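Local coordinates for UPF0147 protein Ta0600 (Thermoplasma acidophilum DSM 1728, PDB 2QSB) that is of unknown function but folds as a small, single-chain four-helix bundle of the uncharacterised UPF0147 family, at residues T27-V32 with N69-G74; D20-D25 with T76-I81. All coordinates share one frame; numbering follows the deposited sequence. Where two conformers were deposited one is given.

Contact 1 (T27-V32 with N69-G74); sequences TVPKNV and NVPAHG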
loop_
_atom_site.group_PDB
_atom_site.type_symbol
_atom_site.label_atom_id
_atom_site.label_comp_id
_atom_site.label_asym_id
_atom_site.label_seq_id
_atom_site.Cartn_x
_atom_site.Cartn_y
_atom_site.Cartn_z
ATOM N N THR A 27 12.594 -7.807 -6.234
ATOM C CA THR A 27 12.211 -7.937 -7.655
ATOM C C THR A 27 11.390 -6.756 -8.176
ATOM O O THR A 27 11.006 -6.758 -9.342
ATOM C CB THR A 27 11.465 -9.229 -7.953
ATOM O OG1 THR A 27 10.164 -9.204 -7.353
ATOM C CG2 THR A 27 12.244 -10.438 -7.517
ATOM N N VAL A 28 11.109 -5.769 -7.327
ATOM C CA VAL A 28 10.501 -4.522 -7.803
ATOM C C VAL A 28 11.519 -3.392 -7.629
ATOM O O VAL A 28 12.499 -3.558 -6.906
ATOM C CB VAL A 28 9.167 -4.207 -7.085
ATOM C CG1 VAL A 28 8.208 -5.397 -7.254
ATOM C CG2 VAL A 28 9.385 -3.855 -5.591
ATOM N N PRO A 29 11.336 -2.266 -8.329
ATOM C CA PRO A 29 12.315 -1.202 -8.229
ATOM C C PRO A 29 12.411 -0.601 -6.841
ATOM O O PRO A 29 11.477 -0.644 -6.035
ATOM C CB PRO A 29 11.820 -0.171 -9.250
ATOM C CG PRO A 29 11.023 -0.983 -10.263
ATOM C CD PRO A 29 10.326 -1.990 -9.373
ATOM N N LYS A 30 13.573 -0.013 -6.585
ATOM C CA LYS A 30 13.858 0.714 -5.356
ATOM C C LYS A 30 12.736 1.670 -4.986
ATOM O O LYS A 30 12.321 1.718 -3.825
ATOM C CB LYS A 30 15.144 1.525 -5.527
ATOM C CG LYS A 30 15.753 1.981 -4.208
ATOM C CD LYS A 30 17.240 2.286 -4.385
ATOM C CE LYS A 30 18.115 1.602 -3.325
ATOM N NZ LYS A 30 18.258 2.360 -2.045
ATOM N N ASN A 31 12.230 2.410 -5.969
ATOM C CA ASN A 31 11.249 3.458 -5.676
ATOM C C ASN A 31 9.936 2.849 -5.200
ATOM O O ASN A 31 9.274 3.434 -4.350
ATOM C CB ASN A 31 11.062 4.481 -6.811
ATOM C CG ASN A 31 10.329 3.914 -8.031
ATOM O OD1 ASN A 31 10.373 2.723 -8.322
ATOM N ND2 ASN A 31 9.678 4.808 -8.789
ATOM N N VAL A 32 9.606 1.655 -5.679
ATOM C CA VAL A 32 8.409 0.954 -5.198
ATOM C C VAL A 32 8.609 0.477 -3.760
ATOM O O VAL A 32 7.702 0.627 -2.930
ATOM C CB VAL A 32 8.029 -0.227 -6.105
ATOM C CG1 VAL A 32 6.833 -1.016 -5.539
ATOM C CG2 VAL A 32 7.732 0.272 -7.526
ATOM N N ASN A 69 8.094 1.614 -15.310
ATOM C CA ASN A 69 9.225 0.779 -14.905
ATOM C C ASN A 69 8.839 -0.350 -13.964
ATOM O O ASN A 69 9.632 -1.244 -13.702
ATOM C CB ASN A 69 10.334 1.642 -14.288
ATOM C CG ASN A 69 10.960 2.577 -15.306
ATOM O OD1 ASN A 69 11.261 2.162 -16.427
ATOM N ND2 ASN A 69 11.101 3.842 -14.946
ATOM N N VAL A 70 7.615 -0.326 -13.437
ATOM C CA VAL A 70 7.213 -1.362 -12.511
ATOM C C VAL A 70 6.885 -2.657 -13.289
ATOM O O VAL A 70 6.116 -2.631 -14.230
ATOM C CB VAL A 70 6.014 -0.886 -11.666
ATOM C CG1 VAL A 70 5.621 -1.947 -10.660
ATOM C CG2 VAL A 70 6.385 0.405 -10.956
ATOM N N PRO A 71 7.437 -3.807 -12.874
ATOM C CA PRO A 71 7.125 -5.083 -13.549
ATOM C C PRO A 71 5.685 -5.504 -13.301
ATOM O O PRO A 71 5.077 -5.142 -12.283
ATOM C CB PRO A 71 8.078 -6.084 -12.857
ATOM C CG PRO A 71 8.364 -5.465 -11.527
ATOM C CD PRO A 71 8.402 -3.976 -11.774
ATOM N N ALA A 72 5.146 -6.307 -14.205
ATOM C CA ALA A 72 3.759 -6.715 -14.133
ATOM C C ALA A 72 3.382 -7.278 -12.777
ATOM O O ALA A 72 2.315 -6.957 -12.242
ATOM C CB ALA A 72 3.460 -7.754 -15.230
ATOM N N HIS A 73 4.210 -8.160 -12.213
ATOM C CA HIS A 73 3.828 -8.772 -10.938
ATOM C C HIS A 73 3.766 -7.735 -9.827
ATOM O O HIS A 73 2.924 -7.839 -8.912
ATOM C CB HIS A 73 4.754 -9.929 -10.529
ATOM C CG HIS A 73 6.130 -9.509 -10.116
ATOM N ND1 HIS A 73 7.119 -9.183 -11.018
ATOM C CD2 HIS A 73 6.668 -9.349 -8.886
ATOM C CE1 HIS A 73 8.216 -8.854 -10.355
ATOM N NE2 HIS A 73 7.963 -8.939 -9.057
ATOM N N GLY A 74 4.628 -6.718 -9.906
ATOM C CA GLY A 74 4.614 -5.642 -8.892
ATOM C C GLY A 74 3.386 -4.770 -9.057
ATOM O O GLY A 74 2.821 -4.314 -8.069
#
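Two Val-Pro pairs of similar extended backbone, V28-P29 and V70-P71, meet at one end of the bundle, each proline holding the N-cap position of its helix, 30-43 and 72-88. The tight part lies inward. The side chains of V32 and V70 cross obliquely, CG2 of V32 3.7 Å from CG2 of V70, both methyls anti to their own carbonyl carbon, and M64 of helix 50-65 touches both valines. Beside them the proline rings reach toward each other tip to tip, P29 CD to P71 CD at 3.7 Å. V28 places CG1 beside its own backbone N (chi1 -56°), so that this methyl rests 4.0 Å from G74 CA, directly on the backbone of a residue without a side chain. The outer side is looser and more exposed: H73 is turned so that CG lies between its backbone N and carbonyl carbon (chi1 71°), and its side chain crosses that of T27 at about a right angle. T27 OG1 meets the ring at its edge, 19° out of plane, where H73 NE2 donates to it at 2.8 Å. With OG1 accepting here, its own proton is probably directed to its other partner, D25 OD1; the carboxylate so close by may favour a positively charged imidazole.

Contact 2 (D20-D25 with T76-I81); sequences DELSQD and TDLYTI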
loop_
_atom_site.group_PDB
_atom_site.type_symbol
_atom_site.label_atom_id
_atom_site.label_comp_id
_atom_site.label_asym_id
_atom_site.label_seq_id
_atom_site.Cartn_x
_atom_site.Cartn_y
_atom_site.Cartn_z
ATOM N N ASP A 20 4.439 -4.594 3.853
ATOM C CA ASP A 20 5.733 -5.018 4.367
ATOM C C ASP A 20 6.456 -5.927 3.383
ATOM O O ASP A 20 7.661 -5.730 3.110
ATOM C CB ASP A 20 5.613 -5.654 5.737
ATOM C CG ASP A 20 6.968 -5.719 6.406
ATOM O OD1 ASP A 20 7.404 -4.665 6.925
ATOM O OD2 ASP A 20 7.592 -6.792 6.366
ATOM N N GLU A 21 5.744 -6.915 2.857
ATOM C CA GLU A 21 6.322 -7.776 1.843
ATOM C C GLU A 21 6.834 -6.974 0.643
ATOM O O GLU A 21 7.931 -7.214 0.155
ATOM C CB GLU A 21 5.277 -8.806 1.397
ATOM C CG GLU A 21 4.961 -9.869 2.454
ATOM C CD GLU A 21 6.148 -10.759 2.755
ATOM O OE1 GLU A 21 6.432 -11.624 1.905
ATOM O OE2 GLU A 21 6.793 -10.606 3.816
ATOM N N LEU A 22 6.035 -6.030 0.160
ATOM C CA LEU A 22 6.422 -5.250 -1.012
ATOM C C LEU A 22 7.693 -4.461 -0.710
ATOM O O LEU A 22 8.581 -4.327 -1.575
ATOM C CB LEU A 22 5.239 -4.351 -1.452
ATOM C CG LEU A 22 5.469 -3.528 -2.715
ATOM C CD1 LEU A 22 5.733 -4.460 -3.896
ATOM C CD2 LEU A 22 4.255 -2.670 -2.968
ATOM N N SER A 23 7.789 -3.898 0.498
ATOM C CA SER A 23 8.945 -3.088 0.864
ATOM C C SER A 23 10.230 -3.901 0.876
ATOM O O SER A 23 11.321 -3.340 0.774
ATOM C CB SER A 23 8.717 -2.423 2.227
ATOM O OG SER A 23 8.981 -3.321 3.311
ATOM N N GLN A 24 10.102 -5.217 1.029
ATOM C CA GLN A 24 11.262 -6.118 1.114
ATOM C C GLN A 24 11.516 -6.865 -0.203
ATOM O O GLN A 24 12.412 -7.713 -0.275
ATOM C CB GLN A 24 11.065 -7.155 2.230
ATOM C CG GLN A 24 10.932 -6.581 3.647
ATOM C CD GLN A 24 12.063 -5.667 3.992
ATOM O OE1 GLN A 24 11.921 -4.434 4.062
ATOM N NE2 GLN A 24 13.225 -6.263 4.171
ATOM N N ASP A 25 10.758 -6.549 -1.245
ATOM C CA ASP A 25 10.791 -7.338 -2.464
ATOM C C ASP A 25 11.862 -6.819 -3.423
ATOM O O ASP A 25 11.683 -5.807 -4.063
ATOM C CB ASP A 25 9.411 -7.275 -3.134
ATOM C CG ASP A 25 9.306 -8.208 -4.295
ATOM O OD1 ASP A 25 10.341 -8.778 -4.717
ATOM O OD2 ASP A 25 8.181 -8.341 -4.809
ATOM N N THR A 76 0.459 -5.813 -10.100
ATOM C CA THR A 76 -0.619 -6.571 -9.484
ATOM C C THR A 76 -0.536 -6.481 -7.971
ATOM O O THR A 76 -1.565 -6.327 -7.302
ATOM C CB THR A 76 -0.629 -8.005 -9.974
ATOM O OG1 THR A 76 -0.843 -7.964 -11.385
ATOM C CG2 THR A 76 -1.744 -8.791 -9.301
ATOM N N ASP A 77 0.676 -6.570 -7.408
ATOM C CA ASP A 77 0.806 -6.451 -5.955
ATOM C C ASP A 77 0.284 -5.101 -5.469
ATOM O O ASP A 77 -0.382 -5.029 -4.428
ATOM C CB ASP A 77 2.264 -6.694 -5.533
ATOM C CG ASP A 77 2.673 -8.160 -5.649
ATOM O OD1 ASP A 77 1.826 -9.051 -5.815
ATOM O OD2 ASP A 77 3.882 -8.380 -5.562
ATOM N N LEU A 78 0.584 -4.041 -6.230
ATOM C CA LEU A 78 0.084 -2.719 -5.912
ATOM C C LEU A 78 -1.440 -2.677 -6.013
ATOM O O LEU A 78 -2.102 -2.169 -5.110
ATOM C CB LEU A 78 0.727 -1.675 -6.815
ATOM C CG LEU A 78 2.209 -1.358 -6.519
ATOM C CD1 LEU A 78 2.833 -0.676 -7.706
ATOM C CD2 LEU A 78 2.310 -0.453 -5.292
ATOM N N TYR A 79 -2.018 -3.221 -7.084
ATOM C CA TYR A 79 -3.468 -3.226 -7.215
ATOM C C TYR A 79 -4.163 -4.021 -6.119
ATOM O O TYR A 79 -5.251 -3.653 -5.687
ATOM C CB TYR A 79 -3.897 -3.737 -8.581
ATOM C CG TYR A 79 -3.616 -2.796 -9.713
ATOM C CD1 TYR A 79 -3.958 -1.445 -9.636
ATOM C CD2 TYR A 79 -3.054 -3.280 -10.890
ATOM C CE1 TYR A 79 -3.689 -0.569 -10.702
ATOM C CE2 TYR A 79 -2.812 -2.430 -11.965
ATOM C CZ TYR A 79 -3.131 -1.088 -11.857
ATOM O OH TYR A 79 -2.874 -0.239 -12.920
ATOM N N THR A 80 -3.545 -5.109 -5.656
ATOM C CA THR A 80 -4.125 -5.884 -4.557
ATOM C C THR A 80 -4.242 -5.021 -3.294
ATOM O O THR A 80 -5.299 -4.990 -2.633
ATOM C CB THR A 80 -3.239 -7.114 -4.291
ATOM O OG1 THR A 80 -3.208 -7.900 -5.480
ATOM C CG2 THR A 80 -3.741 -7.957 -3.129
ATOM N N ILE A 81 -3.164 -4.286 -2.966
ATOM C CA ILE A 81 -3.180 -3.426 -1.787
ATOM C C ILE A 81 -4.179 -2.277 -1.969
ATOM O O ILE A 81 -4.973 -1.986 -1.049
ATOM C CB ILE A 81 -1.766 -2.913 -1.497
ATOM C CG1 ILE A 81 -0.839 -4.066 -1.132
ATOM C CG2 ILE A 81 -1.809 -1.895 -0.372
ATOM C CD1 ILE A 81 0.645 -3.736 -1.283
HETATM O O HOH W 1 5.416 -7.955 -2.839
#
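L22, near the C-terminal end of helix 6-23, has its CB directed toward helix 72-88 and is the largest contributor to the buried surface. Its CG stands anti to the backbone N (chi1 -177°), which extends the side chain across the gap, and CD2 makes the two closest contacts. The CB of L78 is directed neither toward nor away from L22, but with CG anti to the carbonyl carbon (chi1 -73°) its CD2 reaches L22 CD2 at 3.8 Å, the two leucines crossing at about a right angle. One turn further on, I81 crosses L22 obliquely, with CD1 4.1 Å from L22 CD2. A single methyl thus touches two residues three apart on helix 72-88. On the other branch, L22 CD1 lies 4.4 Å from D77 CB. Beyond this apolar patch two acids face each other, D25 OD2 and D77 OD2 at 4.4 Å, and one water donates to both, at 3.2 Å to D77 OD2 and more weakly to D25 OD2; it probably eases their repulsion. Behind the leucines, L61 touches both L78 and I81, while V32 and A36 cover L22. Aliphatic side chains from all four helices meeting in this way form the interior of a four-helix bundle.

Contacts 1 and 2 lie on the same side of the chain's centre, their own centres about 9 Å apart, and helix 72-88 serves both: its first turn in contact 1, the next turns in contact 2. Along the sequence, contact 1 is nested within the loop closed by contact 2. Their apolar parts are continuous, with L22 CD1 4.0 Å from V32 CG1 and V70 CG1 4.3 Å from L78 CD1. The polar margins also adjoin at D25, whose OD2 lies 4.3 Å from H73 NE2. Contact 1 lies at the end of the bundle, its centre about 13 Å from the chain centre; contact 2 is deeper, at about 7 Å. With the function unknown, neither can be tied to an active site or ligand.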